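Putative N-acetylmuramoyl-L-alanine amidase,autolysin cwp6 (Peptoclostridium difficile, PDB 5J72) probably hydrolyses the N-acetylmuramoyl-L-alanine amide bond of peptidoglycan with a zinc-dependent amidase domain, and carries CWB2 modules for attachment to the cell wall. Local coordinates at residues A[156-161]-A[207-212]; A[256-261]-A[304-309]; A[399-404]-A[484-489]; A[544-549]-A[597-602]. One frame throughout, in Å; residues are numbered along the deposited sequence.

Contact 1 of 4, residues A[156-161]-A[207-212]; sequences SSKVVI and DVIIIG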
# COMPACT_ATOMS: atom_id res chain seq x y z
N SER A 156 -25.73 2.70 6.97
CA SER A 156 -24.97 1.72 7.76
C SER A 156 -25.57 1.66 9.16
O SER A 156 -25.79 2.75 9.74
CB SER A 156 -23.51 2.16 7.90
OG SER A 156 -22.80 1.07 8.48
N SER A 157 -25.81 0.46 9.73
CA SER A 157 -26.42 0.50 11.08
C SER A 157 -25.38 0.86 12.14
O SER A 157 -25.75 1.31 13.22
CB SER A 157 -27.10 -0.84 11.40
OG SER A 157 -26.10 -1.83 11.42
N LYS A 158 -24.10 0.68 11.85
CA LYS A 158 -23.03 1.05 12.79
C LYS A 158 -22.05 2.02 12.11
O LYS A 158 -21.87 1.96 10.87
CB LYS A 158 -22.20 -0.16 13.22
CG LYS A 158 -23.00 -1.16 14.08
CD LYS A 158 -22.11 -2.42 14.40
CE LYS A 158 -22.50 -3.10 15.69
NZ LYS A 158 -23.77 -3.75 15.54
N VAL A 159 -21.47 2.90 12.88
CA VAL A 159 -20.42 3.81 12.43
C VAL A 159 -19.35 3.78 13.50
O VAL A 159 -19.68 3.89 14.70
CB VAL A 159 -20.89 5.30 12.23
CG1 VAL A 159 -19.70 6.19 11.79
CG2 VAL A 159 -22.02 5.36 11.16
N VAL A 160 -18.08 3.66 13.09
CA VAL A 160 -16.97 3.71 14.03
C VAL A 160 -16.46 5.13 14.02
O VAL A 160 -16.32 5.76 12.97
CB VAL A 160 -15.88 2.71 13.63
CG1 VAL A 160 -14.59 2.89 14.53
CG2 VAL A 160 -16.45 1.31 13.77
N ILE A 161 -16.13 5.65 15.20
CA ILE A 161 -15.62 7.02 15.24
C ILE A 161 -14.25 7.01 15.94
O ILE A 161 -14.09 6.33 16.94
CB ILE A 161 -16.62 7.83 16.13
CG1 ILE A 161 -17.94 8.14 15.34
CG2 ILE A 161 -15.91 9.13 16.54
CD1 ILE A 161 -17.79 9.34 14.41
N ASP A 207 -26.13 2.55 15.93
CA ASP A 207 -25.05 2.47 16.94
C ASP A 207 -23.79 3.14 16.48
O ASP A 207 -23.41 2.99 15.30
CB ASP A 207 -24.72 0.96 17.18
CG ASP A 207 -25.81 0.16 17.86
OD1 ASP A 207 -26.69 -0.37 17.16
OD2 ASP A 207 -25.80 0.08 19.12
N VAL A 208 -23.13 3.89 17.34
CA VAL A 208 -21.82 4.47 17.05
C VAL A 208 -20.83 3.79 18.04
O VAL A 208 -21.12 3.64 19.25
CB VAL A 208 -21.82 6.02 17.17
CG1 VAL A 208 -20.42 6.56 17.29
CG2 VAL A 208 -22.50 6.65 15.96
N ILE A 209 -19.66 3.37 17.52
CA ILE A 209 -18.66 2.69 18.35
C ILE A 209 -17.47 3.64 18.32
O ILE A 209 -16.84 3.96 17.28
CB ILE A 209 -18.31 1.26 17.82
CG1 ILE A 209 -19.53 0.37 17.83
CG2 ILE A 209 -17.17 0.63 18.67
CD1 ILE A 209 -20.36 0.42 16.47
N ILE A 210 -17.16 4.18 19.50
CA ILE A 210 -16.04 5.07 19.65
C ILE A 210 -14.78 4.26 20.05
O ILE A 210 -14.86 3.40 20.92
CB ILE A 210 -16.30 6.13 20.74
CG1 ILE A 210 -17.40 7.12 20.25
CG2 ILE A 210 -15.00 6.83 21.03
CD1 ILE A 210 -17.98 7.90 21.40
N ILE A 211 -13.67 4.53 19.38
CA ILE A 211 -12.41 3.85 19.68
C ILE A 211 -11.58 4.90 20.42
O ILE A 211 -11.32 5.96 19.87
CB ILE A 211 -11.70 3.37 18.41
CG1 ILE A 211 -12.58 2.36 17.65
CG2 ILE A 211 -10.26 2.75 18.78
CD1 ILE A 211 -13.06 1.20 18.48
N GLY A 212 -11.17 4.59 21.64
CA GLY A 212 -10.40 5.57 22.41
C GLY A 212 -11.12 5.84 23.73
O GLY A 212 -12.36 5.72 23.84
O HOH W 1 -26.25 -1.88 14.93
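Ile209 O is gripped twice from strand 158-163. The amide N of Ile161 donates to it at 2.8 Å, lying in the carbonyl plane with an N-H...O angle of 162°, and the CA-H of Val160 adds a weaker contact. Asp207 O is held in the same way by Val159 N and the CA-H of Lys158. In the other direction Val159 O takes Ile209 N at 2.9 Å, while Ser157 O and Ile161 O receive Asp207 N and Ile211 N nearly along their C=O axes. Five backbone bonds thus tie the two central strands of a four-stranded parallel sheet of order 2-1-3-4. Both paired segments lie in the first CWB2 module; strand 184-187 lies beyond 158-163, and 232-236 is the outer strand beyond 207-211. On the face carrying Val159, Val208, Ile161 and Ile210, the tightest meeting is diagonal: Ile161 CG1, anti to its carbonyl carbon (chi1 -76°), crosses obliquely to reach Val208 CG1 at 3.5 Å. On the other face Val160 CG1 meets Ile211 CG1 at 3.7 Å. There too Ile209 (chi2 90°) crosses obliquely to the Lys158 chain, its CD1 3.8 Å from Lys158 CB and close to CG and CD as well; Tyr180 of helix 174-180 packs on Lys158, Val160 and Ile209. Lys158 and Asp207 run side by side, but Lys158 NZ and Asp207 OD1 stay 4.8 Å apart, with no direct salt bridge. One water spans the gap, donating to Asp207 OD1 at 2.7 Å and accepting from Lys158 NZ at 3.2 Å.

Contact 2 of 4, residues A[256-261]-A[304-309]; sequences HDVNKI and SSQGLE
Here the chain leaves helix 297-306 and enters strand 308-314 of the second CWB2 range, beside the start of strand 260-265. Gly307, the first residue off helical angles, makes the turn at positive phi (61°). Just before it, Gln306 bends at chi2 and swings its amide back to Val258: Gln306 NE2 donates to Val258 O at 3.0 Å, along a lone pair in the carbonyl plane and within the glutamine's own amide plane. A water donates both to Val258 O, at 2.8 Å, and to Gln306 O, so Val258 O has two donors. One step on, Glu309 N binds a lone pair of Asn259 O at 2.7 Å. The same two residues also lay their flat ends against each other, amide over carboxylate with the planes 25° apart and Asn259 ND2 3.8 Å from Glu309 OE1; this is stacking, and no hydrogen bond forms between the groups. Inside, Leu308 and Ile261 cross at about a right angle, their CD1 atoms meeting at 4.0 Å. Leu303 of helix 297-306 packs against both of them, Gln285 binds the backbone of Asp257, Asn259 and Lys260 from the side of strand 287-290, and Leu308 and Glu309 continue through backbone bonds to Lys333 and Asn334, at the start of strand 334-341, the outermost strand on that side.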
# COMPACT_ATOMS: atom_id res chain seq x y z
N HIS A 256 -16.80 -13.66 15.47
CA HIS A 256 -16.30 -14.91 14.89
C HIS A 256 -14.97 -15.18 15.57
O HIS A 256 -14.39 -14.28 16.18
CB HIS A 256 -16.14 -14.84 13.36
CG HIS A 256 -15.34 -13.66 12.92
ND1 HIS A 256 -15.94 -12.51 12.43
CD2 HIS A 256 -14.01 -13.43 12.90
CE1 HIS A 256 -14.99 -11.63 12.15
NE2 HIS A 256 -13.81 -12.16 12.43
N ASP A 257 -14.47 -16.40 15.46
CA ASP A 257 -13.25 -16.69 16.19
C ASP A 257 -12.02 -15.93 15.76
O ASP A 257 -11.75 -15.83 14.56
CB ASP A 257 -12.91 -18.21 16.05
CG ASP A 257 -13.89 -19.15 16.78
OD1 ASP A 257 -13.89 -20.34 16.47
OD2 ASP A 257 -14.66 -18.66 17.65
N VAL A 258 -11.29 -15.44 16.71
CA VAL A 258 -10.01 -14.85 16.40
C VAL A 258 -8.98 -16.00 16.37
O VAL A 258 -8.76 -16.64 17.40
CB VAL A 258 -9.64 -13.78 17.42
CG1 VAL A 258 -8.14 -13.43 17.32
CG2 VAL A 258 -10.49 -12.53 17.17
N ASN A 259 -8.38 -16.29 15.21
CA ASN A 259 -7.37 -17.35 15.17
C ASN A 259 -6.11 -16.94 14.42
O ASN A 259 -5.24 -17.75 14.19
CB ASN A 259 -7.95 -18.59 14.56
CG ASN A 259 -8.50 -18.38 13.21
OD1 ASN A 259 -8.20 -17.38 12.53
ND2 ASN A 259 -9.40 -19.25 12.77
N LYS A 260 -6.00 -15.67 14.06
CA LYS A 260 -4.83 -15.16 13.37
C LYS A 260 -4.56 -13.74 13.89
O LYS A 260 -5.53 -13.00 14.14
CB LYS A 260 -5.10 -15.13 11.84
CG LYS A 260 -4.23 -14.11 11.11
CD LYS A 260 -4.09 -14.48 9.57
CE LYS A 260 -5.32 -15.04 8.94
NZ LYS A 260 -5.20 -15.06 7.42
N ILE A 261 -3.30 -13.35 14.08
CA ILE A 261 -3.03 -11.99 14.49
C ILE A 261 -1.90 -11.41 13.64
O ILE A 261 -1.04 -12.12 13.14
CB ILE A 261 -2.66 -11.86 16.00
CG1 ILE A 261 -1.41 -12.70 16.34
CG2 ILE A 261 -3.89 -12.28 16.85
CD1 ILE A 261 -0.97 -12.45 17.81
N SER A 304 -3.07 -16.68 24.57
CA SER A 304 -2.74 -18.08 24.89
C SER A 304 -3.98 -18.91 24.90
O SER A 304 -3.92 -20.07 24.51
CB SER A 304 -2.05 -18.18 26.26
OG SER A 304 -0.87 -17.41 26.26
N SER A 305 -5.13 -18.35 25.32
CA SER A 305 -6.34 -19.16 25.34
C SER A 305 -7.14 -19.13 24.02
O SER A 305 -8.19 -19.78 23.94
CB SER A 305 -7.24 -18.70 26.49
OG SER A 305 -6.44 -18.40 27.61
N GLN A 306 -6.67 -18.41 23.00
CA GLN A 306 -7.40 -18.37 21.73
C GLN A 306 -7.08 -19.51 20.80
O GLN A 306 -7.83 -19.70 19.84
CB GLN A 306 -7.09 -17.07 20.97
CG GLN A 306 -7.82 -15.91 21.55
CD GLN A 306 -9.31 -16.18 21.45
OE1 GLN A 306 -9.99 -16.23 22.45
NE2 GLN A 306 -9.86 -16.41 20.22
N GLY A 307 -6.00 -20.27 21.04
CA GLY A 307 -5.65 -21.32 20.09
C GLY A 307 -5.33 -20.73 18.71
O GLY A 307 -5.89 -21.15 17.70
N LEU A 308 -4.45 -19.74 18.67
CA LEU A 308 -4.08 -19.10 17.39
C LEU A 308 -3.53 -20.07 16.36
O LEU A 308 -2.70 -20.96 16.69
CB LEU A 308 -3.01 -18.08 17.64
CG LEU A 308 -3.41 -16.96 18.53
CD1 LEU A 308 -2.19 -16.10 18.84
CD2 LEU A 308 -4.53 -16.16 17.81
N GLU A 309 -3.97 -19.91 15.13
CA GLU A 309 -3.45 -20.71 14.06
C GLU A 309 -2.24 -20.02 13.44
O GLU A 309 -1.30 -20.71 13.05
CB GLU A 309 -4.54 -20.89 13.03
CG GLU A 309 -5.65 -21.71 13.67
CD GLU A 309 -6.78 -22.07 12.73
OE1 GLU A 309 -6.74 -21.67 11.54
OE2 GLU A 309 -7.74 -22.76 13.20
O HOH W 2 -9.94 -19.10 18.15

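Contact 3 of 4, residues A[399-404]-A[484-489]; sequences VSAYHS and TALATT
Ala401 and Leu486 form the close side of this contact, where a loop turn meets the flank of helix 477-494. Ala401 directs its CB at the helix and touches Thr489 CG2 at 3.6 Å, a methyl-to-methyl meeting. Leu486, its CG anti to the carbonyl carbon (chi1 -76°), reaches with CD2 to Ala401 O at 3.7 Å, while its CB comes obliquely to the Tyr402 ring, 3.7 Å from CE1. Thr489 OG1 bonds to Ala485 O at 3.0 Å, a carbonyl that also takes Thr489 N, and this leaves CG2 towards Ala401. The looser side lies at the tip of the tyrosine: Tyr402 OH lies 3.9 Å from Ala487 CA, and its polar partner is Lys623 of helix 619-637. No hydrogen bond links the two segments directly. Polar ties run alongside instead. Ser400 OG accepts Tyr402 N in an ST turn, and Glu490, one residue past the helical segment, binds both Ser400 OG and Ala401 N. Val499 and Met501 of strand 498-501 also pack on Thr489. This buried packing is an interdomain interface, joining the third CWB2 module to helix 477-494 of the amidase.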
# COMPACT_ATOMS: atom_id res chain seq x y z
N VAL A 399 6.19 8.68 -7.02
CA VAL A 399 5.89 7.30 -6.77
C VAL A 399 7.14 6.72 -6.12
O VAL A 399 8.23 6.77 -6.71
CB VAL A 399 5.56 6.53 -8.04
CG1 VAL A 399 5.35 5.02 -7.73
CG2 VAL A 399 4.32 7.13 -8.72
N SER A 400 7.03 6.20 -4.92
CA SER A 400 8.19 5.58 -4.32
C SER A 400 8.81 4.47 -5.19
O SER A 400 8.15 3.63 -5.81
CB SER A 400 7.82 5.00 -2.95
OG SER A 400 8.87 4.18 -2.47
N ALA A 401 10.17 4.44 -5.24
CA ALA A 401 10.87 3.41 -6.02
C ALA A 401 10.60 2.02 -5.54
O ALA A 401 10.67 1.05 -6.30
CB ALA A 401 12.41 3.68 -5.95
N TYR A 402 10.25 1.87 -4.26
CA TYR A 402 10.01 0.50 -3.74
C TYR A 402 8.72 -0.12 -4.37
O TYR A 402 8.56 -1.34 -4.33
CB TYR A 402 9.84 0.56 -2.22
CG TYR A 402 11.14 0.95 -1.54
CD1 TYR A 402 12.23 0.08 -1.52
CD2 TYR A 402 11.28 2.18 -0.93
CE1 TYR A 402 13.43 0.44 -0.91
CE2 TYR A 402 12.48 2.56 -0.33
CZ TYR A 402 13.55 1.69 -0.33
OH TYR A 402 14.75 2.11 0.25
N HIS A 403 7.84 0.72 -4.93
CA HIS A 403 6.61 0.22 -5.59
C HIS A 403 6.84 -0.21 -7.02
O HIS A 403 5.96 -0.83 -7.62
CB HIS A 403 5.51 1.33 -5.62
CG HIS A 403 5.05 1.70 -4.25
ND1 HIS A 403 4.80 0.74 -3.27
CD2 HIS A 403 4.84 2.90 -3.67
CE1 HIS A 403 4.47 1.37 -2.15
NE2 HIS A 403 4.48 2.67 -2.36
N SER A 404 8.05 0.04 -7.58
CA SER A 404 8.22 -0.22 -9.01
C SER A 404 7.88 -1.58 -9.46
O SER A 404 7.19 -1.73 -10.47
CB SER A 404 9.67 0.05 -9.44
OG SER A 404 9.98 1.38 -9.14
N THR A 484 20.75 -0.57 -2.18
CA THR A 484 21.38 0.75 -2.12
C THR A 484 20.75 1.67 -3.18
O THR A 484 20.36 2.81 -2.89
CB THR A 484 22.90 0.60 -2.42
OG1 THR A 484 23.46 -0.24 -1.45
CG2 THR A 484 23.62 2.01 -2.40
N ALA A 485 20.60 1.14 -4.42
CA ALA A 485 20.10 1.92 -5.53
C ALA A 485 18.67 2.34 -5.33
O ALA A 485 18.29 3.46 -5.78
CB ALA A 485 20.24 1.14 -6.89
N LEU A 486 17.86 1.54 -4.71
CA LEU A 486 16.44 1.94 -4.49
C LEU A 486 16.46 3.18 -3.55
O LEU A 486 15.67 4.10 -3.75
CB LEU A 486 15.65 0.76 -3.80
CG LEU A 486 15.34 -0.36 -4.90
CD1 LEU A 486 14.98 -1.72 -4.18
CD2 LEU A 486 14.17 0.09 -5.85
N ALA A 487 17.32 3.14 -2.56
CA ALA A 487 17.37 4.27 -1.59
C ALA A 487 17.90 5.54 -2.28
O ALA A 487 17.43 6.64 -1.98
CB ALA A 487 18.24 3.87 -0.42
N THR A 488 18.90 5.41 -3.18
CA THR A 488 19.36 6.57 -3.93
C THR A 488 18.25 7.14 -4.78
O THR A 488 18.06 8.36 -4.89
CB THR A 488 20.52 6.13 -4.90
OG1 THR A 488 21.56 5.58 -4.10
CG2 THR A 488 21.03 7.34 -5.78
N THR A 489 17.50 6.23 -5.46
CA THR A 489 16.41 6.70 -6.31
C THR A 489 15.36 7.45 -5.47
O THR A 489 14.86 8.51 -5.86
CB THR A 489 15.76 5.45 -7.03
OG1 THR A 489 16.77 4.90 -7.88
CG2 THR A 489 14.59 5.83 -7.92

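Contact 4 of 4, residues A[544-549]-A[597-602]; sequences YYKVKD and YPAILV
Strand 541-544 runs antiparallel to strand 599-606 in the six-stranded mixed sheet of the amidase fold, and the pair Tyr544-Leu601 is the hydrogen-bonded bridge where they part. Tyr544 N donates to Leu601 O at 2.9 Å and Leu601 N returns a bond to Tyr544 O at 3.0 Å, both near-straight and in the carbonyl planes. The Leu601 side chain comes close to zinc ligand His530, so this bridge lies beside the metal site. Beyond it the chains diverge, and Lys546 spans the widening gap. From its CB the chain sets out with CG anti to the carbonyl carbon (chi1 -66°). Lys546 CG passes Ala599 O at 4.0 Å, a buried carbonyl with no polar partner in the model. The chain stays extended, so Lys546 CE lies 3.5 Å from Tyr597 O and 4.0 Å from Ala599 N. At the tip NZ gives one bond to Tyr597 O and another to Asn595 O, two carbonyls that would help stabilise its charge. Tyr545 packs CB on Ile600 CG2 at 3.9 Å. The bond from Lys546 NZ to Tyr597 O is 2.9 Å long, with the nitrogen standing 59° out of that carbonyl's plane.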
# COMPACT_ATOMS: atom_id res chain seq x y z
N TYR A 544 35.02 5.30 -9.82
CA TYR A 544 35.67 5.44 -11.10
C TYR A 544 35.00 6.47 -11.91
O TYR A 544 33.75 6.53 -11.90
CB TYR A 544 35.61 4.12 -11.88
CG TYR A 544 36.54 3.12 -11.26
CD1 TYR A 544 36.11 2.26 -10.27
CD2 TYR A 544 37.89 3.09 -11.62
CE1 TYR A 544 36.99 1.40 -9.64
CE2 TYR A 544 38.77 2.23 -10.99
CZ TYR A 544 38.32 1.39 -10.00
OH TYR A 544 39.18 0.56 -9.33
N TYR A 545 35.74 7.28 -12.65
CA TYR A 545 35.09 8.28 -13.48
C TYR A 545 35.78 8.25 -14.88
O TYR A 545 36.71 7.47 -15.02
CB TYR A 545 35.12 9.68 -12.81
CG TYR A 545 36.53 10.21 -12.60
CD1 TYR A 545 37.33 9.74 -11.55
CD2 TYR A 545 37.07 11.15 -13.46
CE1 TYR A 545 38.64 10.19 -11.39
CE2 TYR A 545 38.37 11.62 -13.29
CZ TYR A 545 39.15 11.14 -12.26
OH TYR A 545 40.43 11.63 -12.11
N LYS A 546 35.32 9.02 -15.86
CA LYS A 546 35.87 8.89 -17.22
C LYS A 546 37.30 9.51 -17.31
O LYS A 546 37.53 10.61 -16.81
CB LYS A 546 34.96 9.58 -18.21
CG LYS A 546 33.59 8.95 -18.37
CD LYS A 546 32.85 9.63 -19.44
CE LYS A 546 31.55 8.97 -19.72
NZ LYS A 546 30.85 9.58 -20.92
N VAL A 547 38.23 8.79 -17.95
CA VAL A 547 39.61 9.27 -18.06
C VAL A 547 39.65 10.63 -18.74
O VAL A 547 40.46 11.45 -18.35
CB VAL A 547 40.44 8.19 -18.82
CG1 VAL A 547 40.04 8.15 -20.29
CG2 VAL A 547 41.94 8.47 -18.65
N LYS A 548 38.79 10.91 -19.71
CA LYS A 548 38.77 12.20 -20.40
C LYS A 548 38.64 13.39 -19.43
O LYS A 548 39.03 14.51 -19.78
CB LYS A 548 37.63 12.23 -21.41
CG LYS A 548 36.29 12.69 -20.84
CD LYS A 548 35.23 12.74 -21.91
CE LYS A 548 34.00 13.46 -21.40
NZ LYS A 548 32.96 13.52 -22.44
N ASP A 549 38.09 13.16 -18.22
CA ASP A 549 37.90 14.22 -17.20
C ASP A 549 38.98 14.11 -16.12
O ASP A 549 38.81 14.68 -15.04
CB ASP A 549 36.49 14.08 -16.53
CG ASP A 549 35.32 14.33 -17.47
OD1 ASP A 549 35.52 14.99 -18.49
OD2 ASP A 549 34.18 13.84 -17.17
N TYR A 597 26.92 9.97 -22.16
CA TYR A 597 26.59 10.94 -21.12
C TYR A 597 27.49 10.77 -19.95
O TYR A 597 28.16 9.74 -19.83
CB TYR A 597 25.08 10.81 -20.76
CG TYR A 597 24.31 11.13 -22.01
CD1 TYR A 597 24.03 12.45 -22.34
CD2 TYR A 597 23.99 10.15 -22.92
CE1 TYR A 597 23.47 12.78 -23.57
CE2 TYR A 597 23.43 10.47 -24.16
CZ TYR A 597 23.17 11.79 -24.47
OH TYR A 597 22.62 12.12 -25.69
N PRO A 598 27.57 11.76 -19.06
CA PRO A 598 28.45 11.65 -17.89
C PRO A 598 28.08 10.37 -17.06
O PRO A 598 26.92 10.15 -16.76
CB PRO A 598 28.18 12.95 -17.12
CG PRO A 598 27.52 13.82 -18.04
CD PRO A 598 26.70 12.94 -18.95
N ALA A 599 29.10 9.59 -16.68
CA ALA A 599 28.91 8.31 -16.01
C ALA A 599 29.99 8.01 -15.05
O ALA A 599 31.14 8.34 -15.33
CB ALA A 599 28.88 7.19 -17.07
N ILE A 600 29.66 7.42 -13.91
CA ILE A 600 30.63 7.03 -12.91
C ILE A 600 30.21 5.69 -12.38
O ILE A 600 29.05 5.27 -12.57
CB ILE A 600 30.72 7.98 -11.71
CG1 ILE A 600 29.28 8.13 -11.08
CG2 ILE A 600 31.26 9.39 -12.17
CD1 ILE A 600 29.31 8.84 -9.77
N LEU A 601 31.12 5.04 -11.67
CA LEU A 601 30.82 3.78 -11.05
C LEU A 601 31.31 3.83 -9.64
O LEU A 601 32.49 3.97 -9.36
CB LEU A 601 31.42 2.58 -11.80
CG LEU A 601 31.09 1.18 -11.26
CD1 LEU A 601 31.10 0.20 -12.41
CD2 LEU A 601 32.03 0.69 -10.19
N VAL A 602 30.37 3.70 -8.71
CA VAL A 602 30.64 3.76 -7.30
C VAL A 602 30.87 2.41 -6.73
O VAL A 602 30.02 1.54 -6.89
CB VAL A 602 29.42 4.39 -6.55
CG1 VAL A 602 29.69 4.49 -5.05
CG2 VAL A 602 29.10 5.78 -7.15

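How the contacts relate
Contacts 1 and 2 occupy equivalent places in two successive CWB2 ranges: each joins the two middle strands of a 2-1-3-4 parallel sheet, contact 1 along their length and contact 2 at their starts. Their centres are 24 Å apart and their nearest atoms about 12 Å, so they do not touch. Contact 3 lies across the centre of the chain, 39 Å from contact 1 between centres, where the third CWB2 range meets the amidase. Contact 4 is inside the amidase, 23 Å from contact 3 by centres. The zinc belongs to this end: the Leu601 side chain is about 6 Å from the metal, and the helix used by contact 3 starts at zinc ligand Glu477.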